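Local coordinates for nitrosopumilus output domain-containing protein (Pyrococcus horikoshii, PDB 2P9X) that is of unknown function but binds zinc ions and has the all-helical Nitrosopumilus output domain, assembling as four subunits, at residues A[5-8]-A[9-13]; A[22-25]-A[26-30]; A[43-46]-A[47-50]; A[52-56]-A[57-61]; A[82-85]-A[86-90]. All coordinates share one frame; numbering follows the deposited sequence.

Contact 1: A[5-8]-A[9-13]; sequences RDIL and TKTII. With ACT (acetate ion), chain E.
The amides of T9, K10, T11 and I12 donate to the carbonyls of R5, D6, I7 and L8 four residues back, and T9 N to R5 O, at 3.0 Å, is representative. This is regular alpha helix, part of helix 3-19 at the start of an all-helical fold. Two threonines add side-chain bonds to the backbone. T9 OG1 donates to R5 O at 2.8 Å, and T11 OG1 to I7 O at 2.6 Å. In T11 the hydroxyl stands opposite the carbonyl carbon and beside the backbone N (chi1 -59°). This directs it back down the helix to I7; T9 has the same torsion. Each doubly used carbonyl takes N-H and O-H from opposite faces of its plane. On the buried side L8 and I12 pack against each other one turn apart. L8 CD1 and I12 CD1 meet at 4.0 Å, and L8 also packs on L73 and L89 of the neighbouring helices. At the other end R5 reaches out as an extended chain. Its NE makes a salt bridge with D44. Its NH1 gives a nearly straight bond (165°) to an oxygen of an acetate ion, probably from the crystallisation liquor. The acetate carbon lies at the guanidinium edge, in its plane. A bound zinc ion is about 5 Å from the D6 side chain. The acetate methyl carbon rests 3.7 Å from D6 CA.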
loop_
_atom_site.group_PDB
_atom_site.type_symbol
_atom_site.label_atom_id
_atom_site.label_comp_id
_atom_site.label_asym_id
_atom_site.label_seq_id
_atom_site.Cartn_x
_atom_site.Cartn_y
_atom_site.Cartn_z
ATOM N N ARG A 5 22.359 -18.410 -1.177
ATOM C CA ARG A 5 21.530 -17.767 -0.161
ATOM C C ARG A 5 22.136 -16.414 0.193
ATOM O O ARG A 5 21.424 -15.423 0.363
ATOM C CB ARG A 5 21.453 -18.662 1.077
ATOM C CG ARG A 5 20.496 -18.204 2.188
ATOM C CD ARG A 5 20.345 -19.347 3.192
ATOM N NE ARG A 5 19.332 -19.141 4.228
ATOM C CZ ARG A 5 19.558 -18.567 5.407
ATOM N NH1 ARG A 5 20.766 -18.119 5.712
ATOM N NH2 ARG A 5 18.584 -18.497 6.308
ATOM N N ASP A 6 23.459 -16.379 0.307
ATOM C CA ASP A 6 24.172 -15.147 0.632
ATOM C C ASP A 6 23.989 -14.109 -0.474
ATOM O O ASP A 6 23.627 -12.964 -0.208
ATOM C CB ASP A 6 25.660 -15.458 0.837
ATOM C CG ASP A 6 26.489 -14.218 1.109
ATOM O OD1 ASP A 6 26.052 -13.378 1.919
ATOM O OD2 ASP A 6 27.582 -14.097 0.524
ATOM N N ILE A 7 24.216 -14.517 -1.717
ATOM C CA ILE A 7 24.087 -13.601 -2.845
ATOM C C ILE A 7 22.668 -13.071 -3.029
ATOM O O ILE A 7 22.470 -11.879 -3.286
ATOM C CB ILE A 7 24.552 -14.267 -4.152
ATOM C CG1 ILE A 7 26.044 -14.593 -4.057
ATOM C CG2 ILE A 7 24.304 -13.339 -5.326
ATOM C CD1 ILE A 7 26.554 -15.463 -5.194
ATOM N N LEU A 8 21.672 -13.936 -2.895
ATOM C CA LEU A 8 20.301 -13.463 -3.064
ATOM C C LEU A 8 19.911 -12.508 -1.942
ATOM O O LEU A 8 19.349 -11.446 -2.190
ATOM C CB LEU A 8 19.313 -14.631 -3.103
ATOM C CG LEU A 8 17.845 -14.202 -3.225
ATOM C CD1 LEU A 8 17.669 -13.317 -4.449
ATOM C CD2 LEU A 8 16.949 -15.427 -3.320
ATOM N N THR A 9 20.218 -12.882 -0.706
ATOM C CA THR A 9 19.866 -12.047 0.435
ATOM C C THR A 9 20.527 -10.679 0.373
ATOM O O THR A 9 19.863 -9.663 0.560
ATOM C CB THR A 9 20.224 -12.751 1.767
ATOM O OG1 THR A 9 19.522 -13.999 1.837
ATOM C CG2 THR A 9 19.809 -11.886 2.963
ATOM N N LYS A 10 21.823 -10.641 0.087
ATOM C CA LYS A 10 22.517 -9.359 0.011
ATOM C C LYS A 10 21.986 -8.500 -1.129
ATOM O O LYS A 10 21.831 -7.288 -0.981
ATOM C CB LYS A 10 24.023 -9.563 -0.165
ATOM C CG LYS A 10 24.828 -8.272 -0.074
ATOM C CD LYS A 10 24.611 -7.590 1.277
ATOM C CE LYS A 10 25.371 -6.273 1.377
ATOM N NZ LYS A 10 26.417 -6.314 2.436
ATOM N N THR A 11 21.707 -9.123 -2.269
ATOM C CA THR A 11 21.195 -8.378 -3.414
ATOM C C THR A 11 19.867 -7.730 -3.051
ATOM O O THR A 11 19.616 -6.579 -3.406
ATOM C CB THR A 11 20.988 -9.285 -4.632
ATOM O OG1 THR A 11 22.236 -9.889 -4.986
ATOM C CG2 THR A 11 20.476 -8.474 -5.822
ATOM N N ILE A 12 19.015 -8.468 -2.347
ATOM C CA ILE A 12 17.724 -7.924 -1.946
ATOM C C ILE A 12 17.915 -6.772 -0.964
ATOM O O ILE A 12 17.294 -5.721 -1.101
ATOM C CB ILE A 12 16.833 -9.002 -1.289
ATOM C CG1 ILE A 12 16.462 -10.061 -2.327
ATOM C CG2 ILE A 12 15.566 -8.354 -0.726
ATOM C CD1 ILE A 12 15.574 -11.170 -1.784
ATOM N N ILE A 13 18.783 -6.969 0.019
ATOM C CA ILE A 13 19.044 -5.930 1.000
ATOM C C ILE A 13 19.525 -4.644 0.324
ATOM O O ILE A 13 19.083 -3.552 0.680
ATOM C CB ILE A 13 20.077 -6.420 2.036
ATOM C CG1 ILE A 13 19.410 -7.443 2.963
ATOM C CG2 ILE A 13 20.626 -5.248 2.816
ATOM C CD1 ILE A 13 20.388 -8.289 3.748
HETATM C C ACT E . 24.141 -17.443 4.038
HETATM O O ACT E . 23.307 -18.364 4.161
HETATM O OXT ACT E . 25.362 -17.617 3.821
HETATM C CH3 ACT E . 23.634 -16.004 4.151
#

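Contact 2: A[22-25]-A[26-30]; sequences GLEA and VLEAH
V26 begins the second half by donating from N to G22 O at 2.9 Å. Its CG2 branch stands beside the backbone N and comes within 3.2 Å of G22 O. L27 follows with an almost straight bond (176°) from its N to L23 O. L27 CB lies 3.5 Å from L23 O. L23 and L27 both turn inward, onto F57 and L56 respectively. E28 N donates to E24 O. E24 and E28 lie one turn apart on the same side of alpha helix 23-35, and their side chains run alongside each other, pointing the same way. The two carboxylates are turned 61° apart. E28 OE1 and OE2 both lie 3.4 Å from E24 CG. E24 OE2 and E28 OE2 are 3.5 Å apart, which is like charge close to like charge. Both residues are ligands of one zinc ion in a structure of this protein, which is consistent with the paired carboxylates; that ion is not bound to this chain here. R17 makes a salt bridge to E24 OE1 and would partly offset the negative charge. A29 N returns to A25 O, and A29 CB sits 3.3 Å from that carbonyl oxygen. In the assembly V26 packs on H30 of the second subunit and Y60 of the third, and A29 meets A29 of the second subunit.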
loop_
_atom_site.group_PDB
_atom_site.type_symbol
_atom_site.label_atom_id
_atom_site.label_comp_id
_atom_site.label_asym_id
_atom_site.label_seq_id
_atom_site.Cartn_x
_atom_site.Cartn_y
_atom_site.Cartn_z
ATOM N N GLY A 22 14.176 3.798 4.836
ATOM C CA GLY A 22 13.510 2.947 5.804
ATOM C C GLY A 22 12.893 1.639 5.352
ATOM O O GLY A 22 12.342 0.916 6.183
ATOM N N LEU A 23 12.973 1.307 4.069
ATOM C CA LEU A 23 12.343 0.065 3.625
ATOM C C LEU A 23 12.913 -1.179 4.294
ATOM O O LEU A 23 12.161 -2.077 4.671
ATOM C CB LEU A 23 12.414 -0.069 2.098
ATOM C CG LEU A 23 11.662 -1.268 1.510
ATOM C CD1 LEU A 23 10.220 -1.297 2.035
ATOM C CD2 LEU A 23 11.683 -1.172 -0.023
ATOM N N GLU A 24 14.229 -1.250 4.451
ATOM C CA GLU A 24 14.808 -2.428 5.093
ATOM C C GLU A 24 14.216 -2.612 6.489
ATOM O O GLU A 24 13.776 -3.706 6.850
ATOM C CB GLU A 24 16.331 -2.302 5.194
ATOM C CG GLU A 24 17.018 -3.575 5.688
ATOM C CD GLU A 24 18.510 -3.386 5.882
ATOM O OE1 GLU A 24 19.004 -2.266 5.659
ATOM O OE2 GLU A 24 19.189 -4.361 6.261
ATOM N N ALA A 25 14.188 -1.536 7.270
ATOM C CA ALA A 25 13.647 -1.619 8.625
ATOM C C ALA A 25 12.166 -1.967 8.630
ATOM O O ALA A 25 11.702 -2.746 9.464
ATOM C CB ALA A 25 13.862 -0.306 9.350
ATOM N N VAL A 26 11.415 -1.380 7.705
ATOM C CA VAL A 26 9.983 -1.637 7.640
ATOM C C VAL A 26 9.679 -3.079 7.251
ATOM O O VAL A 26 8.889 -3.757 7.916
ATOM C CB VAL A 26 9.308 -0.652 6.659
ATOM C CG1 VAL A 26 7.866 -1.060 6.388
ATOM C CG2 VAL A 26 9.350 0.752 7.262
ATOM N N LEU A 27 10.297 -3.565 6.182
ATOM C CA LEU A 27 10.031 -4.941 5.779
ATOM C C LEU A 27 10.517 -5.919 6.846
ATOM O O LEU A 27 9.845 -6.900 7.144
ATOM C CB LEU A 27 10.698 -5.253 4.433
ATOM C CG LEU A 27 10.505 -6.679 3.894
ATOM C CD1 LEU A 27 9.030 -7.055 3.842
ATOM C CD2 LEU A 27 11.123 -6.753 2.496
ATOM N N GLU A 28 11.678 -5.653 7.433
ATOM C CA GLU A 28 12.188 -6.559 8.456
ATOM C C GLU A 28 11.297 -6.585 9.695
ATOM O O GLU A 28 11.119 -7.627 10.312
ATOM C CB GLU A 28 13.627 -6.199 8.813
ATOM C CG GLU A 28 14.603 -6.899 7.881
ATOM C CD GLU A 28 15.954 -6.247 7.814
ATOM O OE1 GLU A 28 16.183 -5.251 8.534
ATOM O OE2 GLU A 28 16.790 -6.726 7.014
ATOM N N ALA A 29 10.722 -5.444 10.053
ATOM C CA ALA A 29 9.829 -5.423 11.209
ATOM C C ALA A 29 8.614 -6.295 10.909
ATOM O O ALA A 29 8.129 -7.028 11.769
ATOM C CB ALA A 29 9.384 -4.000 11.504
ATOM N N HIS A 30 8.113 -6.192 9.682
ATOM C CA HIS A 30 6.962 -6.972 9.247
ATOM C C HIS A 30 7.258 -8.470 9.249
ATOM O O HIS A 30 6.476 -9.260 9.765
ATOM C CB HIS A 30 6.551 -6.531 7.845
ATOM C CG HIS A 30 5.436 -7.337 7.260
ATOM N ND1 HIS A 30 4.148 -7.294 7.750
ATOM C CD2 HIS A 30 5.410 -8.186 6.207
ATOM C CE1 HIS A 30 3.375 -8.079 7.021
ATOM N NE2 HIS A 30 4.117 -8.633 6.077
#

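Contact 3: A[43-46]-A[47-50]; sequences YDDP and QKFK
D45 and K48 cross obliquely where the chain turns from helix 41-44 into helix 46-57. D45 is the N-cap of the second helix. Its CG is anti to its own backbone N (chi1 -163°), and this brings the carboxylate over the first turn. D45 OD1 accepts from K48 N at 3.2 Å. The amide comes from above the carboxylate plane, 62° out of it. The aliphatic part of K48 lies against the same carboxylate. K48 CB is 3.5 Å from D45 CG, and K48 CE is 3.5 Å from D45 OD2. The lysine chain bends at its last two torsions. Its NZ stays 4.5 Å from D45 OD2, too far for a salt bridge. A water donates to D45 OD1 at 2.8 Å and accepts from Q47 N, so one carboxylate oxygen serves two amides of the helix start, one directly and one through the water. Behind the cap, F49 N bonds to D45 O and K50 N to P46 O. P46 fills the first helical position, where its missing N-H costs no helical bond. Its ring packs on L86 and V90, and F49 also meets L86. K50 NZ makes a salt bridge with E66. The D45 carboxylate is set at the amino end of a helix, and its negative charge is likely to be favoured by the helix dipole and by the nearby K48 ammonium.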
loop_
_atom_site.group_PDB
_atom_site.type_symbol
_atom_site.label_atom_id
_atom_site.label_comp_id
_atom_site.label_asym_id
_atom_site.label_seq_id
_atom_site.Cartn_x
_atom_site.Cartn_y
_atom_site.Cartn_z
ATOM N N TYR A 43 15.069 -16.625 0.101
ATOM C CA TYR A 43 15.751 -17.808 -0.415
ATOM C C TYR A 43 15.174 -19.089 0.180
ATOM O O TYR A 43 14.930 -20.060 -0.541
ATOM C CB TYR A 43 17.252 -17.738 -0.106
ATOM C CG TYR A 43 18.024 -18.968 -0.545
ATOM C CD1 TYR A 43 18.062 -20.115 0.249
ATOM C CD2 TYR A 43 18.701 -18.987 -1.761
ATOM C CE1 TYR A 43 18.761 -21.252 -0.157
ATOM C CE2 TYR A 43 19.403 -20.118 -2.178
ATOM C CZ TYR A 43 19.428 -21.243 -1.372
ATOM O OH TYR A 43 20.128 -22.362 -1.779
ATOM N N ASP A 44 14.958 -19.093 1.492
ATOM C CA ASP A 44 14.435 -20.281 2.169
ATOM C C ASP A 44 13.033 -20.701 1.752
ATOM O O ASP A 44 12.736 -21.898 1.673
ATOM C CB ASP A 44 14.461 -20.087 3.688
ATOM C CG ASP A 44 15.851 -19.821 4.215
ATOM O OD1 ASP A 44 16.830 -20.250 3.563
ATOM O OD2 ASP A 44 15.963 -19.197 5.291
ATOM N N ASP A 45 12.168 -19.725 1.504
ATOM C CA ASP A 45 10.796 -20.005 1.103
ATOM C C ASP A 45 10.288 -18.807 0.311
ATOM O O ASP A 45 9.527 -17.988 0.827
ATOM C CB ASP A 45 9.919 -20.224 2.340
ATOM C CG ASP A 45 8.603 -20.906 2.009
ATOM O OD1 ASP A 45 8.102 -20.728 0.878
ATOM O OD2 ASP A 45 8.063 -21.611 2.891
ATOM N N PRO A 46 10.703 -18.689 -0.961
ATOM C CA PRO A 46 10.282 -17.576 -1.817
ATOM C C PRO A 46 8.780 -17.323 -1.883
ATOM O O PRO A 46 8.342 -16.170 -1.878
ATOM C CB PRO A 46 10.898 -17.920 -3.180
ATOM C CG PRO A 46 11.243 -19.383 -3.144
ATOM C CD PRO A 46 11.574 -19.621 -1.700
ATOM N N GLN A 47 7.983 -18.386 -1.934
ATOM C CA GLN A 47 6.538 -18.213 -1.987
ATOM C C GLN A 47 6.027 -17.526 -0.717
ATOM O O GLN A 47 5.185 -16.628 -0.787
ATOM C CB GLN A 47 5.836 -19.566 -2.172
ATOM C CG GLN A 47 4.315 -19.474 -2.085
ATOM C CD GLN A 47 3.612 -20.782 -2.416
ATOM O OE1 GLN A 47 2.412 -20.927 -2.178
ATOM N NE2 GLN A 47 4.350 -21.733 -2.979
ATOM N N LYS A 48 6.541 -17.938 0.438
ATOM C CA LYS A 48 6.120 -17.346 1.706
ATOM C C LYS A 48 6.586 -15.891 1.789
ATOM O O LYS A 48 5.876 -15.030 2.307
ATOM C CB LYS A 48 6.685 -18.148 2.880
ATOM C CG LYS A 48 6.170 -17.702 4.241
ATOM C CD LYS A 48 6.545 -18.685 5.340
ATOM C CE LYS A 48 5.909 -20.048 5.102
ATOM N NZ LYS A 48 4.423 -19.966 5.019
ATOM N N PHE A 49 7.782 -15.623 1.274
ATOM C CA PHE A 49 8.322 -14.268 1.288
ATOM C C PHE A 49 7.425 -13.376 0.426
ATOM O O PHE A 49 7.058 -12.267 0.830
ATOM C CB PHE A 49 9.766 -14.273 0.755
ATOM C CG PHE A 49 10.370 -12.900 0.600
ATOM C CD1 PHE A 49 11.007 -12.283 1.672
ATOM C CD2 PHE A 49 10.294 -12.222 -0.612
ATOM C CE1 PHE A 49 11.561 -11.009 1.540
ATOM C CE2 PHE A 49 10.847 -10.943 -0.759
ATOM C CZ PHE A 49 11.480 -10.338 0.321
ATOM N N LYS A 50 7.061 -13.863 -0.759
ATOM C CA LYS A 50 6.201 -13.093 -1.648
ATOM C C LYS A 50 4.860 -12.823 -0.978
ATOM O O LYS A 50 4.342 -11.706 -1.033
ATOM C CB LYS A 50 5.992 -13.845 -2.965
ATOM C CG LYS A 50 7.141 -13.651 -3.940
ATOM C CD LYS A 50 6.966 -14.484 -5.207
ATOM C CE LYS A 50 5.524 -14.512 -5.677
ATOM N NZ LYS A 50 5.424 -14.560 -7.165
HETATM O O HOH W 1 8.546 -21.381 -1.806
#

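Contact 4: A[52-56]-A[57-61]; sequences AVSKL and FGEYS
Two backbone bonds tie F57 and G58 to the last turn of helix 46-57. F57 N donates to V53 O at 3.1 Å. G58 N donates to S54 O at 2.7 Å, but this bond is bent, with 133° at the hydrogen. A CA-H...O contact adds to it, S54 CA to G58 O at 3.5 Å. S54 OG lies beside E59 without making a hydrogen bond to its amide. These contacts form a sharp corner between two helices. G58 is the first residue to leave the helical conformation, and it is also the N-cap of helix 59-76. Its phi is positive (104°), and with these backbone angles a side chain would be pressed against the carbonyl O of F57. The apolar contacts lie on one flank of the corner. L56 and F57 run side by side, pointing the same way. F57 CG lies opposite the carbonyl carbon (chi1 -63°), which lays the ring against L56. L56 CG sits over one face of the F57 ring, 3.6 Å from its centroid, in a CH-pi contact. L56 CD2 lies 3.4 Å from F57 CE2 at the ring's rim. In the assembly F57 packs on L56 of the second subunit and S61 of the third. An alanine in place of F57 would take the ring from under L56 CG, and a gap is likely to open toward L56 of the second subunit. One ionic contact crosses to another subunit, E59 OE1 with K55 NZ of the fourth; within the chain, K55 NZ pairs with E51.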
loop_
_atom_site.group_PDB
_atom_site.type_symbol
_atom_site.label_atom_id
_atom_site.label_comp_id
_atom_site.label_asym_id
_atom_site.label_seq_id
_atom_site.Cartn_x
_atom_site.Cartn_y
_atom_site.Cartn_z
ATOM N N ALA A 52 4.245 -12.678 2.191
ATOM C CA ALA A 52 4.458 -11.720 3.274
ATOM C C ALA A 52 4.539 -10.282 2.783
ATOM O O ALA A 52 3.971 -9.385 3.394
ATOM C CB ALA A 52 5.728 -12.071 4.055
ATOM N N VAL A 53 5.262 -10.047 1.691
ATOM C CA VAL A 53 5.367 -8.695 1.162
ATOM C C VAL A 53 3.997 -8.233 0.660
ATOM O O VAL A 53 3.640 -7.062 0.792
ATOM C CB VAL A 53 6.391 -8.624 0.007
ATOM C CG1 VAL A 53 6.490 -7.199 -0.521
ATOM C CG2 VAL A 53 7.743 -9.120 0.495
ATOM N N SER A 54 3.231 -9.153 0.080
ATOM C CA SER A 54 1.905 -8.814 -0.418
ATOM C C SER A 54 1.014 -8.403 0.756
ATOM O O SER A 54 0.183 -7.511 0.625
ATOM C CB SER A 54 1.277 -10.006 -1.150
ATOM O OG SER A 54 0.043 -9.630 -1.748
ATOM N N LYS A 55 1.197 -9.044 1.906
ATOM C CA LYS A 55 0.391 -8.690 3.075
ATOM C C LYS A 55 0.772 -7.316 3.619
ATOM O O LYS A 55 -0.041 -6.633 4.233
ATOM C CB LYS A 55 0.533 -9.750 4.166
ATOM C CG LYS A 55 -0.394 -10.933 3.950
ATOM C CD LYS A 55 -0.040 -12.112 4.828
ATOM C CE LYS A 55 -0.977 -13.279 4.548
ATOM N NZ LYS A 55 -0.599 -14.489 5.325
ATOM N N LEU A 56 2.006 -6.898 3.370
ATOM C CA LEU A 56 2.461 -5.599 3.842
ATOM C C LEU A 56 1.969 -4.426 2.998
ATOM O O LEU A 56 1.391 -3.472 3.523
ATOM C CB LEU A 56 3.994 -5.581 3.893
ATOM C CG LEU A 56 4.675 -4.269 4.294
ATOM C CD1 LEU A 56 4.210 -3.820 5.674
ATOM C CD2 LEU A 56 6.186 -4.481 4.288
ATOM N N PHE A 57 2.176 -4.511 1.686
ATOM C CA PHE A 57 1.813 -3.424 0.780
ATOM C C PHE A 57 0.811 -3.755 -0.318
ATOM O O PHE A 57 0.435 -2.873 -1.081
ATOM C CB PHE A 57 3.071 -2.890 0.093
ATOM C CG PHE A 57 4.083 -2.290 1.029
ATOM C CD1 PHE A 57 3.751 -1.210 1.835
ATOM C CD2 PHE A 57 5.395 -2.763 1.043
ATOM C CE1 PHE A 57 4.714 -0.598 2.642
ATOM C CE2 PHE A 57 6.367 -2.156 1.845
ATOM C CZ PHE A 57 6.023 -1.073 2.641
ATOM N N GLY A 58 0.399 -5.012 -0.415
ATOM C CA GLY A 58 -0.528 -5.385 -1.467
ATOM C C GLY A 58 0.211 -6.122 -2.566
ATOM O O GLY A 58 1.440 -6.098 -2.607
ATOM N N GLU A 59 -0.530 -6.758 -3.469
ATOM C CA GLU A 59 0.083 -7.537 -4.540
ATOM C C GLU A 59 0.779 -6.728 -5.630
ATOM O O GLU A 59 1.756 -7.191 -6.222
ATOM C CB GLU A 59 -0.962 -8.456 -5.171
ATOM C CG GLU A 59 -0.380 -9.439 -6.163
ATOM C CD GLU A 59 -1.429 -10.372 -6.723
ATOM O OE1 GLU A 59 -2.082 -11.072 -5.920
ATOM O OE2 GLU A 59 -1.597 -10.402 -7.962
ATOM N N TYR A 60 0.281 -5.529 -5.902
ATOM C CA TYR A 60 0.893 -4.683 -6.919
ATOM C C TYR A 60 2.306 -4.309 -6.469
ATOM O O TYR A 60 3.270 -4.421 -7.232
ATOM C CB TYR A 60 0.045 -3.428 -7.139
ATOM C CG TYR A 60 -1.334 -3.736 -7.682
ATOM C CD1 TYR A 60 -1.495 -4.252 -8.965
ATOM C CD2 TYR A 60 -2.474 -3.566 -6.894
ATOM C CE1 TYR A 60 -2.753 -4.598 -9.455
ATOM C CE2 TYR A 60 -3.740 -3.912 -7.374
ATOM C CZ TYR A 60 -3.868 -4.429 -8.658
ATOM O OH TYR A 60 -5.104 -4.795 -9.140
ATOM N N SER A 61 2.429 -3.882 -5.217
ATOM C CA SER A 61 3.729 -3.514 -4.678
ATOM C C SER A 61 4.652 -4.725 -4.573
ATOM O O SER A 61 5.846 -4.622 -4.852
ATOM C CB SER A 61 3.557 -2.860 -3.304
ATOM O OG SER A 61 4.815 -2.419 -2.817
#

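Contact 5: A[82-85]-A[86-90]; sequences EANS and LEELV
E88 folds back over S85 and N84, the last residues of the loop before helix 86-97. Its CG lies opposite the carbonyl carbon (chi1 -70°), which turns the chain toward that loop. E88 CB is 3.5 Å from S85 OG. E88 CG comes closer, 3.2 Å from S85 OG. Beyond CG the chain is extended, and E88 CD lies 3.7 Å from S85 OG. E88 OE1 accepts from N84 N at 2.9 Å in a nearly straight bond (175°), met on the anti side, 31° out of the carboxylate plane. OE2 takes a bond from a water that also accepts, weakly, from N84 ND2. The backbone of E88 is held by the N-cap of the helix. S85 OG accepts from E88 N at 3.1 Å. L89 N bonds to S85 O, and E66 takes the amide of L86. The cap resembles a capping box, but the glutamate returns to the amide before the N-cap residue. On the inner side A83 CB presses against L89 CA at 3.4 Å, a tight contact, and L89 continues onto I69 and L73. An alanine at this position of E88 would remove the carboxylate; N84 N would probably be left without its acceptor and the loop less firmly tied to the helix. A loop hydroxyl accepts from the helix and a helix carboxylate accepts from the loop, so the loop and the first turn hold each other by bonds in both directions.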
loop_
_atom_site.group_PDB
_atom_site.type_symbol
_atom_site.label_atom_id
_atom_site.label_comp_id
_atom_site.label_asym_id
_atom_site.label_seq_id
_atom_site.Cartn_x
_atom_site.Cartn_y
_atom_site.Cartn_z
ATOM N N GLU A 82 16.667 -16.612 -16.523
ATOM C CA GLU A 82 15.412 -16.429 -17.241
ATOM C C GLU A 82 14.206 -16.299 -16.299
ATOM O O GLU A 82 13.080 -16.073 -16.715
ATOM C CB GLU A 82 15.243 -17.627 -18.180
ATOM C CG GLU A 82 16.320 -17.656 -19.266
ATOM C CD GLU A 82 16.106 -18.843 -20.179
ATOM O OE1 GLU A 82 15.022 -18.978 -20.726
ATOM O OE2 GLU A 82 17.056 -19.599 -20.377
ATOM N N ALA A 83 14.476 -16.481 -14.991
ATOM C CA ALA A 83 13.397 -16.436 -14.005
ATOM C C ALA A 83 12.461 -15.237 -14.199
ATOM O O ALA A 83 12.871 -14.102 -14.428
ATOM C CB ALA A 83 14.021 -16.408 -12.606
ATOM N N ASN A 84 11.145 -15.552 -14.138
ATOM C CA ASN A 84 10.120 -14.505 -14.183
ATOM C C ASN A 84 9.403 -14.389 -12.830
ATOM O O ASN A 84 8.480 -13.607 -12.630
ATOM C CB ASN A 84 9.103 -14.899 -15.255
ATOM C CG ASN A 84 9.804 -15.080 -16.576
ATOM O OD1 ASN A 84 10.422 -14.167 -17.109
ATOM N ND2 ASN A 84 9.597 -16.268 -17.174
ATOM N N SER A 85 9.829 -15.201 -11.867
ATOM C CA SER A 85 9.252 -15.185 -10.527
ATOM C C SER A 85 10.368 -15.452 -9.521
ATOM O O SER A 85 11.405 -16.016 -9.872
ATOM C CB SER A 85 8.182 -16.268 -10.380
ATOM O OG SER A 85 8.768 -17.558 -10.356
ATOM N N LEU A 86 10.156 -15.056 -8.273
ATOM C CA LEU A 86 11.167 -15.272 -7.249
ATOM C C LEU A 86 11.422 -16.772 -7.055
ATOM O O LEU A 86 12.557 -17.180 -6.807
ATOM C CB LEU A 86 10.730 -14.627 -5.929
ATOM C CG LEU A 86 11.752 -14.612 -4.791
ATOM C CD1 LEU A 86 12.968 -13.780 -5.190
ATOM C CD2 LEU A 86 11.103 -14.027 -3.550
ATOM N N GLU A 87 10.372 -17.587 -7.172
ATOM C CA GLU A 87 10.518 -19.035 -7.013
ATOM C C GLU A 87 11.447 -19.588 -8.082
ATOM O O GLU A 87 12.331 -20.400 -7.791
ATOM C CB GLU A 87 9.164 -19.747 -7.105
ATOM C CG GLU A 87 8.261 -19.500 -5.919
ATOM C CD GLU A 87 7.284 -18.368 -6.157
ATOM O OE1 GLU A 87 7.627 -17.421 -6.894
ATOM O OE2 GLU A 87 6.173 -18.429 -5.595
ATOM N N GLU A 88 11.243 -19.154 -9.322
ATOM C CA GLU A 88 12.091 -19.603 -10.419
ATOM C C GLU A 88 13.508 -19.078 -10.226
ATOM O O GLU A 88 14.482 -19.747 -10.576
ATOM C CB GLU A 88 11.551 -19.107 -11.760
ATOM C CG GLU A 88 10.254 -19.762 -12.185
ATOM C CD GLU A 88 9.719 -19.207 -13.493
ATOM O OE1 GLU A 88 10.360 -18.304 -14.076
ATOM O OE2 GLU A 88 8.650 -19.677 -13.934
ATOM N N LEU A 89 13.622 -17.872 -9.666
ATOM C CA LEU A 89 14.927 -17.259 -9.439
ATOM C C LEU A 89 15.744 -18.069 -8.436
ATOM O O LEU A 89 16.943 -18.290 -8.632
ATOM C CB LEU A 89 14.760 -15.823 -8.928
ATOM C CG LEU A 89 16.046 -15.010 -8.755
ATOM C CD1 LEU A 89 16.669 -14.728 -10.121
ATOM C CD2 LEU A 89 15.741 -13.706 -8.025
ATOM N N VAL A 90 15.098 -18.506 -7.360
ATOM C CA VAL A 90 15.774 -19.296 -6.340
ATOM C C VAL A 90 16.158 -20.648 -6.929
ATOM O O VAL A 90 17.243 -21.167 -6.663
ATOM C CB VAL A 90 14.866 -19.498 -5.103
ATOM C CG1 VAL A 90 15.490 -20.502 -4.144
ATOM C CG2 VAL A 90 14.663 -18.154 -4.400
HETATM O O HOH W 2 8.569 -19.403 -16.396
#

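Contact 3 is a surface contact; the other four are partly buried, and they differ more in chemistry. Contacts 1 and 2 are turns within single helices. Contact 1 carries threonine bonds and touches contact 3 through R5 and D44, while contact 2 presents acidic zinc ligands. Contacts 3 and 5 are N-caps: D45 at a surface junction, and S85 at a partly buried one. They touch through F49 on L86. Contacts 3 and 4 occupy opposite ends of helix 46-57. Contacts 2 and 4 both touch other subunits; leucine-ring packing marks contact 4, the glutamate pair contact 2. They meet through H30 and A52. L8 of contact 1 meets L89 and V90 of contact 5.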